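Local coordinates for protein arabinogalactan endo-1,4-beta-galactosidase (PDB 7OSK) that probably hydrolyses internal beta-1,4-galactosidic bonds of (arabino)galactan, through a hyperthermostable archaeal family 53 glycoside hydrolase domain that binds calcium, at residues I62-G67 / L114-D119; T293-T298 / N307-R312; D300-H305 / F378-R383; A362-K365 / N370-E373. One frame throughout, in Å; residues are numbered along the deposited sequence.

Contact 1. Residues I62-G67 / L114-D119; sequences IIELGG and LPRMTD
A surface salt bridge between E64 and R116 links two helices on the outside of a TIM barrel, the short helix 59-65 and helix 114-126. The backbones stay well apart, 10.1 Å between E64 CA and R116 CA, and the two long side chains span the distance. E64 OE1 lies 2.9 Å from R116 NH1, and the same nitrogen gives a weak hydrogen bond to E64 OE2 at 3.2 Å, nearly straight (165°). One guanidinium nitrogen thus serves both carboxylate oxygens, and this is not the flat two-nitrogen, two-oxygen pairing: the planes of the two groups stand 64° apart. OE2 comes in at the guanidinium edge, within its plane, while OE1 approaches obliquely. E64 runs out extended beyond CG, whereas the R116 chain bends at chi3 (38°), turning its head toward the loop just before its own helix. There NE donates to N111 O, a stronger hold than the carboxylate, and NH2 has a long, weak ion pair with D113. The guanidinium is therefore positioned largely from its own side, and E64 adds an exposed electrostatic tie. Helix 59-65 ends in a Schellman motif, with G66 as the C-prime residue at positive phi, G66 N bonded to I63 O and G67 N to I62 O. The R116 side chain packs on P60 and W61 of helix 59-65, M117 on L93 and V95 of strand 90-95, and T118 on Y175 and M176 of helix 158-178.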
loop_
_atom_site.group_PDB
_atom_site.type_symbol
_atom_site.label_atom_id
_atom_site.label_comp_id
_atom_site.label_asym_id
_atom_site.label_seq_id
_atom_site.Cartn_x
_atom_site.Cartn_y
_atom_site.Cartn_z
ATOM N N ILE A 62 0.043 -14.509 -8.542
ATOM C CA ILE A 62 -0.734 -14.676 -9.769
ATOM C C ILE A 62 0.124 -15.236 -10.906
ATOM O O ILE A 62 -0.307 -16.128 -11.636
ATOM C CB ILE A 62 -1.364 -13.334 -10.213
ATOM C CG1 ILE A 62 -2.415 -12.889 -9.190
ATOM C CG2 ILE A 62 -1.996 -13.455 -11.601
ATOM C CD1 ILE A 62 -3.002 -11.505 -9.442
ATOM N N ILE A 63 1.335 -14.705 -11.051
ATOM C CA ILE A 63 2.241 -15.127 -12.116
ATOM C C ILE A 63 2.671 -16.583 -11.930
ATOM O O ILE A 63 2.834 -17.321 -12.904
ATOM C CB ILE A 63 3.493 -14.223 -12.175
ATOM C CG1 ILE A 63 3.083 -12.762 -12.392
ATOM C CG2 ILE A 63 4.436 -14.670 -13.292
ATOM C CD1 ILE A 63 4.212 -11.764 -12.220
ATOM N N GLU A 64 2.851 -16.992 -10.678
ATOM C CA GLU A 64 3.276 -18.352 -10.373
ATOM C C GLU A 64 2.202 -19.363 -10.758
ATOM O O GLU A 64 2.510 -20.495 -11.126
ATOM C CB GLU A 64 3.619 -18.487 -8.886
ATOM C CG GLU A 64 4.909 -17.776 -8.486
ATOM C CD GLU A 64 5.188 -17.847 -6.995
ATOM O OE1 GLU A 64 4.523 -18.647 -6.304
ATOM O OE2 GLU A 64 6.074 -17.105 -6.515
ATOM N N LEU A 65 0.943 -18.947 -10.678
ATOM C CA LEU A 65 -0.175 -19.829 -10.993
ATOM C C LEU A 65 -0.415 -19.928 -12.498
ATOM O O LEU A 65 -1.055 -20.870 -12.966
ATOM C CB LEU A 65 -1.447 -19.343 -10.292
ATOM C CG LEU A 65 -1.415 -19.290 -8.762
ATOM C CD1 LEU A 65 -2.774 -18.878 -8.219
ATOM C CD2 LEU A 65 -0.978 -20.619 -8.158
ATOM N N GLY A 66 0.097 -18.954 -13.247
ATOM C CA GLY A 66 -0.033 -18.940 -14.695
ATOM C C GLY A 66 -0.779 -17.727 -15.219
ATOM O O GLY A 66 -1.151 -17.682 -16.392
ATOM N N GLY A 67 -1.000 -16.743 -14.354
ATOM C CA GLY A 67 -1.675 -15.521 -14.749
ATOM C C GLY A 67 -0.827 -14.677 -15.681
ATOM O O GLY A 67 0.391 -14.597 -15.519
ATOM N N LEU A 114 8.390 -13.096 2.792
ATOM C CA LEU A 114 9.581 -12.322 2.451
ATOM C C LEU A 114 10.308 -12.840 1.203
ATOM O O LEU A 114 10.734 -12.042 0.369
ATOM C CB LEU A 114 10.541 -12.299 3.644
ATOM C CG LEU A 114 11.776 -11.405 3.519
ATOM C CD1 LEU A 114 11.380 -9.934 3.525
ATOM C CD2 LEU A 114 12.763 -11.708 4.639
ATOM N N PRO A 115 10.460 -14.171 1.067
ATOM C CA PRO A 115 11.140 -14.676 -0.134
ATOM C C PRO A 115 10.429 -14.326 -1.445
ATOM O O PRO A 115 11.104 -13.942 -2.400
ATOM C CB PRO A 115 11.152 -16.193 0.082
ATOM C CG PRO A 115 11.075 -16.364 1.549
ATOM C CD PRO A 115 10.187 -15.257 2.026
ATOM N N ARG A 116 9.104 -14.458 -1.492
ATOM C CA ARG A 116 8.355 -14.169 -2.716
ATOM C C ARG A 116 8.282 -12.671 -2.994
ATOM O O ARG A 116 8.348 -12.245 -4.145
ATOM C CB ARG A 116 6.939 -14.750 -2.637
ATOM C CG ARG A 116 5.971 -14.156 -3.655
ATOM C CD ARG A 116 4.807 -15.088 -3.986
ATOM N NE ARG A 116 4.319 -15.834 -2.826
ATOM C CZ ARG A 116 4.428 -17.153 -2.662
ATOM N NH1 ARG A 116 5.010 -17.918 -3.580
ATOM N NH2 ARG A 116 3.945 -17.715 -1.563
ATOM N N MET A 117 8.146 -11.875 -1.940
ATOM C CA MET A 117 8.052 -10.428 -2.088
ATOM C C MET A 117 9.394 -9.817 -2.468
ATOM O O MET A 117 9.449 -8.849 -3.222
ATOM C CB MET A 117 7.541 -9.792 -0.796
ATOM C CG MET A 117 6.078 -10.073 -0.504
ATOM S SD MET A 117 4.967 -9.368 -1.740
ATOM C CE MET A 117 4.688 -10.782 -2.806
ATOM N N THR A 118 10.474 -10.383 -1.943
ATOM C CA THR A 118 11.810 -9.859 -2.202
ATOM C C THR A 118 12.226 -10.103 -3.652
ATOM O O THR A 118 12.933 -9.287 -4.247
ATOM C CB THR A 118 12.852 -10.490 -1.254
ATOM O OG1 THR A 118 12.534 -10.150 0.103
ATOM C CG2 THR A 118 14.258 -9.995 -1.574
ATOM N N ASP A 119 11.790 -11.224 -4.217
ATOM C CA ASP A 119 12.147 -11.564 -5.588
ATOM C C ASP A 119 11.532 -10.576 -6.569
ATOM O O ASP A 119 12.134 -10.254 -7.592
ATOM C CB ASP A 119 11.699 -12.984 -5.937
ATOM C CG ASP A 119 11.943 -13.323 -7.396
ATOM O OD1 ASP A 119 13.100 -13.634 -7.751
ATOM O OD2 ASP A 119 10.979 -13.267 -8.189
#

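Contact 2. Residues T293-T298 / N307-R312; sequences TAYAWT and NIFGSR. With CA (calcium ion), chain C.
F309 meets Y295 in a T-shaped (edge-to-face) stack, with the edge of the F309 ring directed at the face of Y295. The ring planes are 77° apart and the centroids 5.0 Å; the closest carbons are Y295 CZ and F309 CZ at 3.7 Å, and F309 CE2 sits above the centre of the tyrosine ring. Y295 sets out away from residues 307-312, yet its ring comes back within touch of F309. The second interaction is a CH-pi contact: A296 CB stands 3.4 Å from the F309 ring centroid, only 10° off the ring normal. F309 thus uses a face for A296 and an edge for Y295, two consecutive residues, which probably limits how its ring can turn. Metal coordination is the third kind. N307 has CG anti to its carbonyl carbon (chi1 -49°), and its OD1 binds the calcium ion at 2.5 Å, beside D301, D303, H305, N370 and E373. Polar links from outside close the loop: N374 ND2 bonds to both F309 O and T298 O. An alanine in place of F309 would probably leave the Y295 face and the A296 methyl without their aromatic partner and give the loop near N307 more freedom to shift. The chemistry implies a division of labour in this loop after strand 287-293, where a buried apolar cluster fastens one part and a charged metal site a few residues earlier gathers the other.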
loop_
_atom_site.group_PDB
_atom_site.type_symbol
_atom_site.label_atom_id
_atom_site.label_comp_id
_atom_site.label_asym_id
_atom_site.label_seq_id
_atom_site.Cartn_x
_atom_site.Cartn_y
_atom_site.Cartn_z
ATOM N N THR A 293 -5.037 3.558 -2.067
ATOM C CA THR A 293 -6.227 4.186 -2.617
ATOM C C THR A 293 -6.666 3.398 -3.842
ATOM O O THR A 293 -5.847 2.754 -4.498
ATOM C CB THR A 293 -5.981 5.661 -2.994
ATOM O OG1 THR A 293 -7.205 6.254 -3.441
ATOM C CG2 THR A 293 -4.933 5.782 -4.091
ATOM N N ALA A 294 -7.959 3.436 -4.143
ATOM C CA ALA A 294 -8.479 2.722 -5.300
ATOM C C ALA A 294 -9.894 3.157 -5.628
ATOM O O ALA A 294 -10.567 3.784 -4.812
ATOM C CB ALA A 294 -8.439 1.223 -5.060
ATOM N N TYR A 295 -10.338 2.823 -6.833
ATOM C CA TYR A 295 -11.718 3.058 -7.231
ATOM C C TYR A 295 -12.140 2.035 -8.274
ATOM O O TYR A 295 -11.300 1.330 -8.836
ATOM C CB TYR A 295 -11.901 4.472 -7.777
ATOM C CG TYR A 295 -13.296 5.000 -7.561
ATOM C CD1 TYR A 295 -13.699 5.451 -6.311
ATOM C CD2 TYR A 295 -14.217 5.034 -8.597
ATOM C CE1 TYR A 295 -14.972 5.928 -6.101
ATOM C CE2 TYR A 295 -15.498 5.510 -8.397
ATOM C CZ TYR A 295 -15.871 5.956 -7.144
ATOM O OH TYR A 295 -17.142 6.434 -6.926
ATOM N N ALA A 296 -13.443 1.963 -8.525
ATOM C CA ALA A 296 -13.992 0.964 -9.430
ATOM C C ALA A 296 -14.026 1.459 -10.871
ATOM O O ALA A 296 -14.543 2.540 -11.154
ATOM C CB ALA A 296 -15.384 0.565 -8.981
ATOM N N TRP A 297 -13.464 0.662 -11.777
ATOM C CA TRP A 297 -13.564 0.929 -13.209
ATOM C C TRP A 297 -14.815 0.263 -13.779
ATOM O O TRP A 297 -15.179 0.491 -14.934
ATOM C CB TRP A 297 -12.312 0.439 -13.944
ATOM C CG TRP A 297 -12.042 -1.039 -13.794
ATOM C CD1 TRP A 297 -11.369 -1.649 -12.777
ATOM C CD2 TRP A 297 -12.436 -2.083 -14.694
ATOM N NE1 TRP A 297 -11.324 -3.006 -12.984
ATOM C CE2 TRP A 297 -11.973 -3.299 -14.154
ATOM C CE3 TRP A 297 -13.139 -2.107 -15.901
ATOM C CZ2 TRP A 297 -12.189 -4.524 -14.778
ATOM C CZ3 TRP A 297 -13.353 -3.325 -16.519
ATOM C CH2 TRP A 297 -12.879 -4.516 -15.957
ATOM N N THR A 298 -15.468 -0.556 -12.958
ATOM C CA THR A 298 -16.718 -1.209 -13.334
ATOM C C THR A 298 -17.418 -1.734 -12.087
ATOM O O THR A 298 -16.850 -1.719 -10.999
ATOM C CB THR A 298 -16.488 -2.373 -14.317
ATOM O OG1 THR A 298 -17.743 -2.992 -14.633
ATOM C CG2 THR A 298 -15.555 -3.412 -13.713
ATOM N N ASN A 307 -17.762 -8.523 -4.777
ATOM C CA ASN A 307 -16.731 -7.527 -4.519
ATOM C C ASN A 307 -17.147 -6.534 -3.442
ATOM O O ASN A 307 -18.328 -6.382 -3.141
ATOM C CB ASN A 307 -16.387 -6.774 -5.808
ATOM C CG ASN A 307 -16.133 -7.705 -6.979
ATOM O OD1 ASN A 307 -15.213 -8.525 -6.952
ATOM N ND2 ASN A 307 -16.942 -7.572 -8.025
ATOM N N ILE A 308 -16.157 -5.865 -2.867
ATOM C CA ILE A 308 -16.391 -4.820 -1.880
ATOM C C ILE A 308 -17.092 -3.642 -2.553
ATOM O O ILE A 308 -18.032 -3.064 -2.005
ATOM C CB ILE A 308 -15.063 -4.381 -1.231
ATOM C CG1 ILE A 308 -14.651 -5.409 -0.175
ATOM C CG2 ILE A 308 -15.181 -3.001 -0.596
ATOM C CD1 ILE A 308 -13.165 -5.489 0.072
ATOM N N PHE A 309 -16.614 -3.293 -3.744
ATOM C CA PHE A 309 -17.274 -2.307 -4.597
ATOM C C PHE A 309 -18.329 -3.026 -5.442
ATOM O O PHE A 309 -18.064 -3.456 -6.565
ATOM C CB PHE A 309 -16.241 -1.584 -5.473
ATOM C CG PHE A 309 -16.546 -0.128 -5.712
ATOM C CD1 PHE A 309 -17.801 0.286 -6.127
ATOM C CD2 PHE A 309 -15.566 0.832 -5.517
ATOM C CE1 PHE A 309 -18.067 1.632 -6.348
ATOM C CE2 PHE A 309 -15.828 2.175 -5.739
ATOM C CZ PHE A 309 -17.079 2.572 -6.152
ATOM N N GLY A 310 -19.530 -3.155 -4.883
ATOM C CA GLY A 310 -20.540 -4.044 -5.434
ATOM C C GLY A 310 -21.683 -3.359 -6.154
ATOM O O GLY A 310 -21.953 -3.650 -7.319
ATOM N N SER A 311 -22.361 -2.457 -5.452
ATOM C CA SER A 311 -23.527 -1.769 -5.989
ATOM C C SER A 311 -23.238 -0.289 -6.184
ATOM O O SER A 311 -22.187 0.205 -5.774
ATOM C CB SER A 311 -24.718 -1.951 -5.052
ATOM O OG SER A 311 -24.358 -1.611 -3.725
ATOM N N ARG A 312 -24.180 0.421 -6.801
ATOM C CA ARG A 312 -24.062 1.866 -6.975
ATOM C C ARG A 312 -23.974 2.580 -5.621
ATOM O O ARG A 312 -23.678 3.773 -5.558
ATOM C CB ARG A 312 -25.247 2.408 -7.782
ATOM C CG ARG A 312 -25.106 2.281 -9.302
ATOM C CD ARG A 312 -25.523 0.910 -9.823
ATOM N NE ARG A 312 -25.615 0.893 -11.283
ATOM C CZ ARG A 312 -26.002 -0.158 -12.003
ATOM N NH1 ARG A 312 -26.337 -1.294 -11.406
ATOM N NH2 ARG A 312 -26.056 -0.072 -13.327
HETATM CA CA CA C . -15.021 -10.867 -7.805
#

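Contact 3. Residues D300-H305 / F378-R383; sequences DDSDGH and FDFNGR. With CA (calcium ion), chain C.
S302 and F380 bring two loops within 6.6 Å, CA to CA, one of them curling round a calcium ion at residues 300-305 and the other making a type I beta turn from D379 to G382. The F380 ring carries the contact. S302 CB lies over its centre in a CH-pi contact, 3.5 Å from the centroid and 14° off the normal. With S302 OG anti to the backbone N (chi1 -175°), the hydroxyl leans past the ring toward its base, 3.4 Å from F380 CG. On either side of S302 in sequence the chain supplies the metal ligands: D301 OD1 (2.4 Å from calcium), D303 OD1 and H305 O all bind the ion. D303 OD1 also accepts from H305 N at 3.1 Å, an Asx turn, and S302 N is hydrogen-bonded to E373 OE2. On the far side D379 OD1 holds its own turn, taking R383 N at 2.8 Å from above the carboxylate plane. A serine instead of F380 would probably open a gap beneath S302 and leave the metal loop more loosely supported. F380 also packs on E373. The contact joins the loop after strand 287-293 to the loop after strand 346-352, while F378 packs on L79, I82 and L83 of helix 79-85 and G382 pairs with the backbone of Y70.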
loop_
_atom_site.group_PDB
_atom_site.type_symbol
_atom_site.label_atom_id
_atom_site.label_comp_id
_atom_site.label_asym_id
_atom_site.label_seq_id
_atom_site.Cartn_x
_atom_site.Cartn_y
_atom_site.Cartn_z
ATOM N N ASP A 300 -19.313 -4.744 -12.496
ATOM C CA ASP A 300 -19.505 -6.155 -12.800
ATOM C C ASP A 300 -18.576 -7.058 -11.984
ATOM O O ASP A 300 -17.638 -6.586 -11.341
ATOM C CB ASP A 300 -19.296 -6.402 -14.297
ATOM C CG ASP A 300 -20.511 -6.028 -15.125
ATOM O OD1 ASP A 300 -21.322 -5.199 -14.662
ATOM O OD2 ASP A 300 -20.658 -6.568 -16.241
ATOM N N ASP A 301 -18.865 -8.357 -12.012
ATOM C CA ASP A 301 -18.060 -9.364 -11.326
ATOM C C ASP A 301 -17.587 -10.408 -12.334
ATOM O O ASP A 301 -18.243 -10.636 -13.352
ATOM C CB ASP A 301 -18.861 -10.029 -10.202
ATOM C CG ASP A 301 -18.012 -10.945 -9.341
ATOM O OD1 ASP A 301 -17.267 -10.432 -8.481
ATOM O OD2 ASP A 301 -18.098 -12.179 -9.515
ATOM N N SER A 302 -16.453 -11.040 -12.037
ATOM C CA SER A 302 -15.794 -11.953 -12.970
ATOM C C SER A 302 -15.780 -13.404 -12.489
ATOM O O SER A 302 -16.044 -14.323 -13.270
ATOM C CB SER A 302 -14.357 -11.489 -13.213
ATOM O OG SER A 302 -13.724 -12.276 -14.205
ATOM N N ASP A 303 -15.470 -13.605 -11.209
ATOM C CA ASP A 303 -15.210 -14.942 -10.675
ATOM C C ASP A 303 -16.308 -15.454 -9.741
ATOM O O ASP A 303 -16.142 -16.482 -9.083
ATOM C CB ASP A 303 -13.864 -14.954 -9.943
ATOM C CG ASP A 303 -13.760 -13.877 -8.873
ATOM O OD1 ASP A 303 -14.787 -13.247 -8.530
ATOM O OD2 ASP A 303 -12.639 -13.663 -8.368
ATOM N N GLY A 304 -17.425 -14.738 -9.682
ATOM C CA GLY A 304 -18.553 -15.159 -8.871
ATOM C C GLY A 304 -18.403 -14.837 -7.397
ATOM O O GLY A 304 -19.315 -15.094 -6.611
ATOM N N HIS A 305 -17.254 -14.280 -7.021
ATOM C CA HIS A 305 -17.009 -13.870 -5.643
ATOM C C HIS A 305 -17.340 -12.386 -5.479
ATOM O O HIS A 305 -16.635 -11.538 -6.032
ATOM C CB HIS A 305 -15.555 -14.132 -5.248
ATOM C CG HIS A 305 -15.247 -13.777 -3.828
ATOM N ND1 HIS A 305 -15.311 -14.696 -2.797
ATOM C CD2 HIS A 305 -14.886 -12.604 -3.256
ATOM C CE1 HIS A 305 -14.997 -14.105 -1.662
ATOM N NE2 HIS A 305 -14.736 -12.833 -1.911
ATOM N N PHE A 378 -6.200 -3.392 -14.370
ATOM C CA PHE A 378 -6.267 -4.334 -15.483
ATOM C C PHE A 378 -7.658 -4.959 -15.503
ATOM O O PHE A 378 -8.290 -5.086 -14.453
ATOM C CB PHE A 378 -5.201 -5.425 -15.348
ATOM C CG PHE A 378 -3.792 -4.911 -15.388
ATOM C CD1 PHE A 378 -3.214 -4.349 -14.264
ATOM C CD2 PHE A 378 -3.037 -5.006 -16.547
ATOM C CE1 PHE A 378 -1.913 -3.879 -14.295
ATOM C CE2 PHE A 378 -1.735 -4.538 -16.586
ATOM C CZ PHE A 378 -1.173 -3.975 -15.457
ATOM N N ASP A 379 -8.140 -5.353 -16.679
ATOM C CA ASP A 379 -9.451 -5.991 -16.764
ATOM C C ASP A 379 -9.350 -7.473 -16.411
ATOM O O ASP A 379 -8.279 -7.964 -16.052
ATOM C CB ASP A 379 -10.075 -5.803 -18.156
ATOM C CG ASP A 379 -9.240 -6.403 -19.280
ATOM O OD1 ASP A 379 -8.547 -7.421 -19.067
ATOM O OD2 ASP A 379 -9.299 -5.849 -20.399
ATOM N N PHE A 380 -10.470 -8.179 -16.523
ATOM C CA PHE A 380 -10.544 -9.577 -16.114
ATOM C C PHE A 380 -9.654 -10.459 -16.981
ATOM O O PHE A 380 -9.167 -11.497 -16.533
ATOM C CB PHE A 380 -11.994 -10.067 -16.174
ATOM C CG PHE A 380 -12.959 -9.190 -15.422
ATOM C CD1 PHE A 380 -12.527 -8.417 -14.357
ATOM C CD2 PHE A 380 -14.296 -9.133 -15.782
ATOM C CE1 PHE A 380 -13.407 -7.607 -13.665
ATOM C CE2 PHE A 380 -15.182 -8.325 -15.089
ATOM C CZ PHE A 380 -14.736 -7.562 -14.031
ATOM N N ASN A 381 -9.440 -10.037 -18.221
ATOM C CA ASN A 381 -8.588 -10.775 -19.144
ATOM C C ASN A 381 -7.113 -10.419 -18.962
ATOM O O ASN A 381 -6.258 -10.855 -19.733
ATOM C CB ASN A 381 -9.024 -10.512 -20.584
ATOM C CG ASN A 381 -10.464 -10.920 -20.838
ATOM O OD1 ASN A 381 -10.936 -11.931 -20.315
ATOM N ND2 ASN A 381 -11.172 -10.130 -21.638
ATOM N N GLY A 382 -6.822 -9.625 -17.935
ATOM C CA GLY A 382 -5.454 -9.282 -17.596
ATOM C C GLY A 382 -4.884 -8.177 -18.462
ATOM O O GLY A 382 -3.696 -7.872 -18.384
ATOM N N ARG A 383 -5.732 -7.573 -19.288
ATOM C CA ARG A 383 -5.298 -6.516 -20.191
ATOM C C ARG A 383 -5.330 -5.157 -19.499
ATOM O O ARG A 383 -6.238 -4.862 -18.722
ATOM C CB ARG A 383 -6.174 -6.502 -21.444
ATOM C CG ARG A 383 -5.874 -5.377 -22.417
ATOM C CD ARG A 383 -6.626 -5.586 -23.719
ATOM N NE ARG A 383 -6.381 -4.513 -24.679
ATOM C CZ ARG A 383 -6.710 -4.570 -25.966
ATOM N NH1 ARG A 383 -7.295 -5.653 -26.463
ATOM N NH2 ARG A 383 -6.448 -3.543 -26.763
HETATM CA CA CA C . -15.021 -10.867 -7.805
#

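Contact 4. Residues A362-K365 / N370-E373; sequences AGWK and NPWE. With CA (calcium ion), chain C.
W364 and P371 meet beside the calcium site in the long loop after strand 346-352, the last strand of the TIM barrel. The proline comes to the root of the tryptophan: W364 CB is 3.7 Å from P371 CD, while the indole meets the proline ring only obliquely. At chi1 82° the W364 indole starts between its backbone N and carbonyl carbon, and its NE1 reaches E368 OE1. K365 CB covers one indole face. Alongside, the backbones close up, with G363 CA 4.0 Å from N370 N. The calcium-facing side chains are set differently. E373 is bent at chi2 (-97°), which turns the carboxylate so that both oxygens grip the calcium ion, OE1 at 2.4 Å and OE2 at 2.3 Å. N370 contributes its backbone O instead, also at 2.3 Å; D301, D303, H305 and N307 complete the shell. The calcium charge would be expected to favour the ionised carboxylate of E373. The side-chain amide of N370, which does not bind the metal, is used twice. Its OD1 accepts from W372 N at 2.8 Å, 40° above the carbonyl plane, forming an Asx turn that shapes the chain between the two ligands. Its ND2 gives one bond to W356 O and another to a water at 2.9 Å, and that water donates in turn to A362 O.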
loop_
_atom_site.group_PDB
_atom_site.type_symbol
_atom_site.label_atom_id
_atom_site.label_comp_id
_atom_site.label_asym_id
_atom_site.label_seq_id
_atom_site.Cartn_x
_atom_site.Cartn_y
_atom_site.Cartn_z
ATOM N N ALA A 362 -5.852 -17.192 -6.880
ATOM C CA ALA A 362 -5.344 -15.883 -6.476
ATOM C C ALA A 362 -6.438 -15.039 -5.828
ATOM O O ALA A 362 -6.554 -13.844 -6.099
ATOM C CB ALA A 362 -4.759 -15.153 -7.673
ATOM N N GLY A 363 -7.243 -15.665 -4.978
ATOM C CA GLY A 363 -8.284 -14.956 -4.260
ATOM C C GLY A 363 -7.726 -14.219 -3.059
ATOM O O GLY A 363 -6.515 -14.203 -2.836
ATOM N N TRP A 364 -8.613 -13.606 -2.283
ATOM C CA TRP A 364 -8.217 -12.872 -1.085
ATOM C C TRP A 364 -7.886 -13.831 0.053
ATOM O O TRP A 364 -7.321 -13.437 1.074
ATOM C CB TRP A 364 -9.332 -11.925 -0.648
ATOM C CG TRP A 364 -10.391 -12.609 0.160
ATOM C CD1 TRP A 364 -11.406 -13.393 -0.307
ATOM C CD2 TRP A 364 -10.536 -12.576 1.584
ATOM N NE1 TRP A 364 -12.173 -13.850 0.738
ATOM C CE2 TRP A 364 -11.659 -13.361 1.910
ATOM C CE3 TRP A 364 -9.824 -11.957 2.615
ATOM C CZ2 TRP A 364 -12.086 -13.540 3.219
ATOM C CZ3 TRP A 364 -10.252 -12.138 3.915
ATOM C CH2 TRP A 364 -11.370 -12.923 4.203
ATOM N N LYS A 365 -8.250 -15.093 -0.137
ATOM C CA LYS A 365 -8.108 -16.111 0.890
ATOM C C LYS A 365 -8.014 -17.465 0.208
ATOM O O LYS A 365 -8.555 -17.649 -0.882
ATOM C CB LYS A 365 -9.298 -16.064 1.855
ATOM C CG LYS A 365 -9.196 -16.990 3.053
ATOM C CD LYS A 365 -10.411 -16.834 3.958
ATOM C CE LYS A 365 -10.310 -17.718 5.190
ATOM N NZ LYS A 365 -11.450 -17.514 6.124
ATOM N N ASN A 370 -11.765 -13.391 -5.587
ATOM C CA ASN A 370 -11.330 -11.998 -5.614
ATOM C C ASN A 370 -12.488 -11.027 -5.368
ATOM O O ASN A 370 -13.502 -11.095 -6.061
ATOM C CB ASN A 370 -10.678 -11.685 -6.961
ATOM C CG ASN A 370 -9.821 -10.436 -6.918
ATOM O OD1 ASN A 370 -10.004 -9.568 -6.062
ATOM N ND2 ASN A 370 -8.877 -10.335 -7.847
ATOM N N PRO A 371 -12.345 -10.126 -4.377
ATOM C CA PRO A 371 -13.359 -9.098 -4.135
ATOM C C PRO A 371 -12.958 -7.712 -4.644
ATOM O O PRO A 371 -13.581 -6.727 -4.249
ATOM C CB PRO A 371 -13.463 -9.094 -2.613
ATOM C CG PRO A 371 -12.040 -9.326 -2.179
ATOM C CD PRO A 371 -11.400 -10.203 -3.248
ATOM N N TRP A 372 -11.946 -7.642 -5.506
ATOM C CA TRP A 372 -11.305 -6.369 -5.828
ATOM C C TRP A 372 -11.041 -6.165 -7.325
ATOM O O TRP A 372 -10.558 -5.106 -7.732
ATOM C CB TRP A 372 -9.985 -6.266 -5.059
ATOM C CG TRP A 372 -9.474 -4.868 -4.890
ATOM C CD1 TRP A 372 -8.539 -4.239 -5.658
ATOM C CD2 TRP A 372 -9.863 -3.928 -3.882
ATOM N NE1 TRP A 372 -8.324 -2.965 -5.193
ATOM C CE2 TRP A 372 -9.126 -2.750 -4.103
ATOM C CE3 TRP A 372 -10.766 -3.968 -2.815
ATOM C CZ2 TRP A 372 -9.261 -1.623 -3.298
ATOM C CZ3 TRP A 372 -10.899 -2.847 -2.018
ATOM C CH2 TRP A 372 -10.150 -1.692 -2.264
ATOM N N GLU A 373 -11.369 -7.160 -8.146
ATOM C CA GLU A 373 -10.941 -7.149 -9.544
ATOM C C GLU A 373 -11.548 -5.990 -10.335
ATOM O O GLU A 373 -10.991 -5.571 -11.352
ATOM C CB GLU A 373 -11.276 -8.483 -10.233
ATOM C CG GLU A 373 -12.745 -8.717 -10.599
ATOM C CD GLU A 373 -13.512 -9.542 -9.578
ATOM O OE1 GLU A 373 -12.995 -9.788 -8.464
ATOM O OE2 GLU A 373 -14.648 -9.947 -9.904
HETATM CA CA CA C . -15.021 -10.867 -7.805
HETATM O O HOH W 1 -7.896 -13.067 -8.357
#

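Overall arrangement
All four contacts lie within the family 53 domain, an eight-stranded TIM barrel, and come in series along the chain except that 2 and 3 interleave and 4 falls between the two segments of 3. Contacts 2, 3 and 4 share the calcium ion, their centres 10 to 13 Å apart, and draw on the loops after the seventh and eighth strands, 287-293 and 346-352. Contact 1, between surface helices, has its centre 15 Å from contact 4 and touches it through I62 and L65 on A362. One metal ion thus ties two long barrel loops together, an arrangement consistent with the thermostability of this enzyme.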